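Putative short-chain dehydrogenase/reductase (Burkholderia xenovorans, PDB 5JY1) binds NAD and probably acts as an oxidoreductase of the SDR family, possibly a 3-oxoacyl-[acyl-carrier-protein] reductase. Local coordinates at the interface of chains A and B. Coordinates in Å, arbitrary orientation; residue numbers count along the deposited sequence, not the author numbering. Chains: chain A/B, Putative short-chain dehydrogenase/reductase.

Contact 1: the interface of chains A and B. Residues chain A 109, 111-113, 116-117; chain B 75, 125, 128-129, 132.
A:Leu116 forms the apolar centre. Its CG is anti to the backbone N (chi1 178°), and chi2 (61°) then turns CD2 between two indoles of chain B. A:Leu116 CD2 sits over the middle of the B:Trp128 ring system, 3.5 Å from B:Trp128 CD2. The same methyl lies over the six-membered ring of B:Trp125, nearer the rim of the indole. The opposite face of B:Trp128 carries B:Arg132 CD, so this indole is held flat between a methyl and an arginine methylene. The backbone O of A:Asp113 meets the edge of B:Trp125.

Further out, the A:Asp113 carboxylate is gripped at both oxygens. B:Trp128 NE1 gives a nearly straight hydrogen bond (160° at H) of 2.9 Å to A:Asp113 OD1. B:Trp129 NE1 donates to A:Asp113 OD2 at 2.9 Å. B:Lys75 NZ donates a hydrogen bond and forms a salt bridge with A:Asp113 OD2 at 3.1 Å. All three donors come from above the carboxylate plane. The positive charges nearby probably favour the ionised acid. At the rim B:Arg132 bends at chi2 and chi3 and turns NH1 and NH2 end-on to the backbone O of A:Lys111, each at 2.8 Å. A water links B:Arg132 NE to A:Asp113 OD1.

The site joins the loop and first turn of helix 113-141 of A to helix 113-141 of B, with B:Lys75 from helix 75-89. With its two-fold twin it probably helps hold this chain pair together.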
loop_
_atom_site.group_PDB
_atom_site.type_symbol
_atom_site.label_atom_id
_atom_site.label_comp_id
_atom_site.label_asym_id
_atom_site.label_seq_id
_atom_site.Cartn_x
_atom_site.Cartn_y
_atom_site.Cartn_z
ATOM N N GLU A 109 23.773 11.327 1.627
ATOM C CA GLU A 109 24.451 12.615 1.529
ATOM C C GLU A 109 25.776 12.523 0.780
ATOM O O GLU A 109 26.334 13.564 0.418
ATOM C CB GLU A 109 24.677 13.226 2.921
ATOM C CG GLU A 109 25.658 12.478 3.820
ATOM C CD GLU A 109 24.987 11.417 4.686
ATOM O OE1 GLU A 109 25.570 11.036 5.720
ATOM O OE2 GLU A 109 23.880 10.963 4.338
ATOM N N LYS A 111 26.035 10.399 -2.093
ATOM C CA LYS A 111 25.695 10.280 -3.506
ATOM C C LYS A 111 25.956 11.609 -4.204
ATOM O O LYS A 111 25.822 12.685 -3.610
ATOM C CB LYS A 111 24.222 9.897 -3.695
ATOM C CG LYS A 111 23.813 8.541 -3.115
ATOM C CD LYS A 111 24.233 7.387 -4.018
ATOM C CE LYS A 111 23.787 6.047 -3.425
ATOM N NZ LYS A 111 24.030 4.912 -4.368
ATOM N N THR A 112 26.355 11.535 -5.467
ATOM C CA THR A 112 26.557 12.737 -6.260
ATOM C C THR A 112 25.360 12.957 -7.177
ATOM O O THR A 112 24.593 12.036 -7.465
ATOM C CB THR A 112 27.843 12.644 -7.089
ATOM O OG1 THR A 112 27.768 11.514 -7.971
ATOM C CG2 THR A 112 29.046 12.483 -6.180
ATOM N N ASP A 113 25.202 14.203 -7.629
ATOM C CA ASP A 113 24.191 14.475 -8.651
ATOM C C ASP A 113 24.420 13.610 -9.882
ATOM O O ASP A 113 23.464 13.171 -10.534
ATOM C CB ASP A 113 24.209 15.955 -9.041
ATOM C CG ASP A 113 23.691 16.861 -7.943
ATOM O OD1 ASP A 113 23.338 16.367 -6.850
ATOM O OD2 ASP A 113 23.650 18.094 -8.177
ATOM N N LEU A 116 22.744 10.226 -9.442
ATOM C CA LEU A 116 21.294 10.266 -9.631
ATOM C C LEU A 116 20.934 10.428 -11.104
ATOM O O LEU A 116 20.014 9.771 -11.606
ATOM C CB LEU A 116 20.672 11.396 -8.809
ATOM C CG LEU A 116 19.155 11.538 -8.973
ATOM C CD1 LEU A 116 18.445 10.269 -8.511
ATOM C CD2 LEU A 116 18.612 12.749 -8.211
ATOM N N GLU A 117 21.662 11.284 -11.823
ATOM C CA GLU A 117 21.400 11.431 -13.250
ATOM C C GLU A 117 21.594 10.109 -13.989
ATOM O O GLU A 117 20.773 9.732 -14.835
ATOM C CB GLU A 117 22.314 12.511 -13.829
ATOM C CG GLU A 117 22.068 12.805 -15.302
ATOM C CD GLU A 117 22.912 13.961 -15.815
ATOM O OE1 GLU A 117 23.716 14.513 -15.032
ATOM O OE2 GLU A 117 22.767 14.315 -17.003
ATOM N N LYS B 75 20.209 24.548 -8.583
ATOM C CA LYS B 75 20.825 24.072 -7.351
ATOM C C LYS B 75 21.462 25.215 -6.568
ATOM O O LYS B 75 21.307 25.298 -5.344
ATOM C CB LYS B 75 21.859 22.993 -7.681
ATOM C CG LYS B 75 22.658 22.491 -6.499
ATOM C CD LYS B 75 23.665 21.439 -6.939
ATOM C CE LYS B 75 24.422 20.879 -5.749
ATOM N NZ LYS B 75 25.326 19.766 -6.143
ATOM N N TRP B 125 14.368 16.884 -8.717
ATOM C CA TRP B 125 15.694 17.454 -8.477
ATOM C C TRP B 125 15.628 18.570 -7.443
ATOM O O TRP B 125 16.485 18.657 -6.552
ATOM C CB TRP B 125 16.303 17.958 -9.786
ATOM C CG TRP B 125 16.898 16.861 -10.623
ATOM C CD1 TRP B 125 16.315 16.219 -11.687
ATOM C CD2 TRP B 125 18.192 16.272 -10.457
ATOM N NE1 TRP B 125 17.180 15.266 -12.196
ATOM C CE2 TRP B 125 18.334 15.277 -11.455
ATOM C CE3 TRP B 125 19.246 16.484 -9.558
ATOM C CZ2 TRP B 125 19.488 14.502 -11.579
ATOM C CZ3 TRP B 125 20.395 15.717 -9.687
ATOM C CH2 TRP B 125 20.506 14.741 -10.690
ATOM N N TRP B 128 15.559 16.844 -4.123
ATOM C CA TRP B 128 16.902 16.312 -3.887
ATOM C C TRP B 128 17.873 17.409 -3.453
ATOM O O TRP B 128 18.550 17.289 -2.424
ATOM C CB TRP B 128 17.366 15.619 -5.172
ATOM C CG TRP B 128 18.796 15.122 -5.275
ATOM C CD1 TRP B 128 19.864 15.796 -5.801
ATOM C CD2 TRP B 128 19.270 13.806 -4.966
ATOM N NE1 TRP B 128 20.985 14.998 -5.794
ATOM C CE2 TRP B 128 20.644 13.768 -5.287
ATOM C CE3 TRP B 128 18.670 12.658 -4.428
ATOM C CZ2 TRP B 128 21.427 12.634 -5.085
ATOM C CZ3 TRP B 128 19.451 11.528 -4.235
ATOM C CH2 TRP B 128 20.813 11.526 -4.560
ATOM N N TRP B 129 17.950 18.495 -4.227
ATOM C CA TRP B 129 18.891 19.567 -3.914
ATOM C C TRP B 129 18.589 20.202 -2.559
ATOM O O TRP B 129 19.491 20.405 -1.739
ATOM C CB TRP B 129 18.850 20.621 -5.020
ATOM C CG TRP B 129 19.529 20.188 -6.281
ATOM C CD1 TRP B 129 20.637 19.389 -6.388
ATOM C CD2 TRP B 129 19.161 20.546 -7.620
ATOM N NE1 TRP B 129 20.978 19.225 -7.716
ATOM C CE2 TRP B 129 20.085 19.923 -8.489
ATOM C CE3 TRP B 129 18.137 21.323 -8.168
ATOM C CZ2 TRP B 129 20.016 20.063 -9.877
ATOM C CZ3 TRP B 129 18.073 21.464 -9.552
ATOM C CH2 TRP B 129 19.003 20.831 -10.385
ATOM N N ARG B 132 19.415 17.838 0.477
ATOM C CA ARG B 132 20.836 17.675 0.753
ATOM C C ARG B 132 21.461 18.961 1.283
ATOM O O ARG B 132 22.383 18.897 2.108
ATOM C CB ARG B 132 21.549 17.164 -0.505
ATOM C CG ARG B 132 21.313 15.648 -0.692
ATOM C CD ARG B 132 21.240 15.208 -2.146
ATOM N NE ARG B 132 22.444 15.541 -2.903
ATOM C CZ ARG B 132 23.539 14.789 -2.952
ATOM N NH1 ARG B 132 23.597 13.647 -2.276
ATOM N NH2 ARG B 132 24.578 15.175 -3.685
HETATM O O HOH W 1 22.961 17.963 -4.120
#

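Contact 2: the interface of chains A and B. Residues chain A 269-274; chain B 142, 183-186.
A:Glu273 lies along the 3-10 helix 183-185 of chain B. Its CG is anti to the carbonyl carbon (chi1 -59°), and the chain runs extended beyond CG, beside B:Arg184 and B:Phe185 and pointing the same way. A:Glu273 CB rests 3.4 Å from the backbone O of B:Arg184 and also touches B:Phe185 CD1. CG passes the same carbonyl at a longer distance. A:Glu273 CD packs 3.7 Å from B:Phe185 CE1, and OE1 meets that same ring carbon. At the tip A:Glu273 OE2 receives B:Arg184 NE at 3.3 Å, in a bent hydrogen bond and salt bridge. NE comes from above the carboxylate plane, while OE2 lies in the guanidinium plane.

B:Phe185 backs this pair, with its CE2 over the centre of the B:Arg184 guanidinium. A:Ile269 CG2 touches B:Arg184 CD.

The backbone of A:Glu273 is held at both ends. A:Glu273 N donates to B:Arg184 O at 2.7 Å, in the carbonyl plane. A:Glu273 O accepts from B:Arg142 NE at 2.7 Å, in a fairly straight bond (164° at H).

The last residue, A:Tyr274, lays its ring over B:Asn186, whose CB is 3.6 Å from A:Tyr274 CG. The B:Asn186 amide is 24° from parallel to the ring. B:Asn186 ND2 reaches back to B:Arg142 O. A:Arg272 NE lies over the rim of the other face and donates to A:Tyr274 O, of the C-terminal carboxylate, at 2.9 Å.

The site is the C-terminal tail of A, without helix or strand, which crosses onto B. It docks where helix 162-182 passes through 3-10 helix 183-185 to strand 187-194, beside the loop after helix 113-141.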
loop_
_atom_site.group_PDB
_atom_site.type_symbol
_atom_site.label_atom_id
_atom_site.label_comp_id
_atom_site.label_asym_id
_atom_site.label_seq_id
_atom_site.Cartn_x
_atom_site.Cartn_y
_atom_site.Cartn_z
ATOM N N ILE A 269 27.628 1.830 11.050
ATOM C CA ILE A 269 26.813 3.019 11.284
ATOM C C ILE A 269 26.064 2.849 12.603
ATOM O O ILE A 269 25.304 1.887 12.768
ATOM C CB ILE A 269 25.834 3.259 10.121
ATOM C CG1 ILE A 269 26.579 3.473 8.799
ATOM C CG2 ILE A 269 24.914 4.433 10.429
ATOM C CD1 ILE A 269 27.445 4.707 8.765
ATOM N N LYS A 270 26.275 3.779 13.537
ATOM C CA LYS A 270 25.561 3.732 14.809
ATOM C C LYS A 270 24.093 4.084 14.588
ATOM O O LYS A 270 23.791 5.097 13.951
ATOM C CB LYS A 270 26.198 4.687 15.815
ATOM C CG LYS A 270 25.758 4.454 17.253
ATOM C CD LYS A 270 26.545 5.318 18.231
ATOM C CE LYS A 270 26.083 5.079 19.659
ATOM N NZ LYS A 270 26.671 6.058 20.616
ATOM N N PRO A 271 23.153 3.263 15.072
ATOM C CA PRO A 271 21.730 3.557 14.822
ATOM C C PRO A 271 21.244 4.894 15.371
ATOM O O PRO A 271 20.293 5.463 14.815
ATOM C CB PRO A 271 21.002 2.377 15.490
ATOM C CG PRO A 271 22.045 1.589 16.208
ATOM C CD PRO A 271 23.337 1.872 15.518
ATOM N N ARG A 272 21.849 5.412 16.436
ATOM C CA ARG A 272 21.394 6.654 17.057
ATOM C C ARG A 272 22.584 7.559 17.344
ATOM O O ARG A 272 23.446 7.214 18.159
ATOM C CB ARG A 272 20.616 6.367 18.350
ATOM C CG ARG A 272 20.253 7.623 19.134
ATOM C CD ARG A 272 19.260 7.338 20.250
ATOM N NE ARG A 272 19.022 8.526 21.069
ATOM C CZ ARG A 272 18.227 8.554 22.135
ATOM N NH1 ARG A 272 18.080 9.679 22.825
ATOM N NH2 ARG A 272 17.586 7.456 22.514
ATOM N N GLU A 273 22.622 8.728 16.697
ATOM C CA GLU A 273 23.690 9.701 16.904
ATOM C C GLU A 273 23.160 11.002 17.503
ATOM O O GLU A 273 23.740 12.067 17.300
ATOM C CB GLU A 273 24.436 9.979 15.598
ATOM C CG GLU A 273 25.071 8.747 14.962
ATOM C CD GLU A 273 26.128 9.094 13.923
ATOM O OE1 GLU A 273 26.879 10.071 14.133
ATOM O OE2 GLU A 273 26.207 8.389 12.893
ATOM N N TYR A 274 22.061 10.930 18.246
ATOM C CA TYR A 274 21.500 12.124 18.876
ATOM C C TYR A 274 21.110 11.856 20.321
ATOM O O TYR A 274 20.978 10.703 20.739
ATOM C CB TYR A 274 20.278 12.630 18.107
ATOM C CG TYR A 274 19.106 11.674 18.121
ATOM C CD1 TYR A 274 18.982 10.694 17.147
ATOM C CD2 TYR A 274 18.116 11.756 19.100
ATOM C CE1 TYR A 274 17.913 9.818 17.148
ATOM C CE2 TYR A 274 17.040 10.875 19.111
ATOM C CZ TYR A 274 16.945 9.910 18.132
ATOM O OH TYR A 274 15.883 9.033 18.119
ATOM O OXT TYR A 274 20.895 12.796 21.081
ATOM N N ARG B 142 21.204 18.049 15.145
ATOM C CA ARG B 142 20.521 16.797 15.487
ATOM C C ARG B 142 19.013 17.005 15.644
ATOM O O ARG B 142 18.386 16.505 16.589
ATOM C CB ARG B 142 21.120 16.166 16.749
ATOM C CG ARG B 142 22.613 15.851 16.671
ATOM C CD ARG B 142 22.937 14.876 15.546
ATOM N NE ARG B 142 24.212 14.200 15.771
ATOM C CZ ARG B 142 25.392 14.635 15.334
ATOM N NH1 ARG B 142 25.479 15.759 14.631
ATOM N NH2 ARG B 142 26.490 13.941 15.607
ATOM N N GLY B 183 17.378 9.221 10.091
ATOM C CA GLY B 183 16.829 9.097 11.429
ATOM C C GLY B 183 17.893 9.031 12.507
ATOM O O GLY B 183 17.645 9.420 13.652
ATOM N N ARG B 184 19.100 8.567 12.159
ATOM C CA ARG B 184 20.148 8.491 13.172
ATOM C C ARG B 184 20.539 9.868 13.682
ATOM O O ARG B 184 21.145 9.966 14.752
ATOM C CB ARG B 184 21.388 7.755 12.638
ATOM C CG ARG B 184 22.204 8.492 11.552
ATOM C CD ARG B 184 23.292 7.558 11.026
ATOM N NE ARG B 184 24.332 8.193 10.208
ATOM C CZ ARG B 184 24.194 8.465 8.912
ATOM N NH1 ARG B 184 23.049 8.195 8.299
ATOM N NH2 ARG B 184 25.188 9.018 8.232
ATOM N N PHE B 185 20.197 10.927 12.947
ATOM C CA PHE B 185 20.449 12.294 13.370
ATOM C C PHE B 185 19.196 12.995 13.876
ATOM O O PHE B 185 19.217 14.217 14.055
ATOM C CB PHE B 185 21.051 13.102 12.220
ATOM C CG PHE B 185 22.346 12.543 11.695
ATOM C CD1 PHE B 185 23.450 12.420 12.524
ATOM C CD2 PHE B 185 22.463 12.166 10.367
ATOM C CE1 PHE B 185 24.650 11.911 12.044
ATOM C CE2 PHE B 185 23.661 11.665 9.879
ATOM C CZ PHE B 185 24.754 11.538 10.721
ATOM N N ASN B 186 18.107 12.259 14.112
ATOM C CA ASN B 186 16.835 12.857 14.525
ATOM C C ASN B 186 16.307 13.808 13.449
ATOM O O ASN B 186 15.724 14.855 13.749
ATOM C CB ASN B 186 16.952 13.575 15.876
ATOM C CG ASN B 186 15.603 13.935 16.465
ATOM O OD1 ASN B 186 14.618 13.214 16.285
ATOM N ND2 ASN B 186 15.545 15.075 17.155
#

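The centres of the C-alpha atoms of contact 1 and contact 2 lie about 21 Å apart, and the two share no residue. Helix 113-141 of chain B connects them. Contact 1 uses its middle, while B:Arg142 of contact 2 directly follows its end. Chain A supplies the start of its own helix 113-141 to contact 1 and its last residues to contact 2. Contact 1 thus pairs helix with helix, while contact 2 is a tail reaching over the partner. Two-fold symmetry repeats both with the chains exchanged. The deposited assembly has four chains; whether this pair is stable alone the structure does not show.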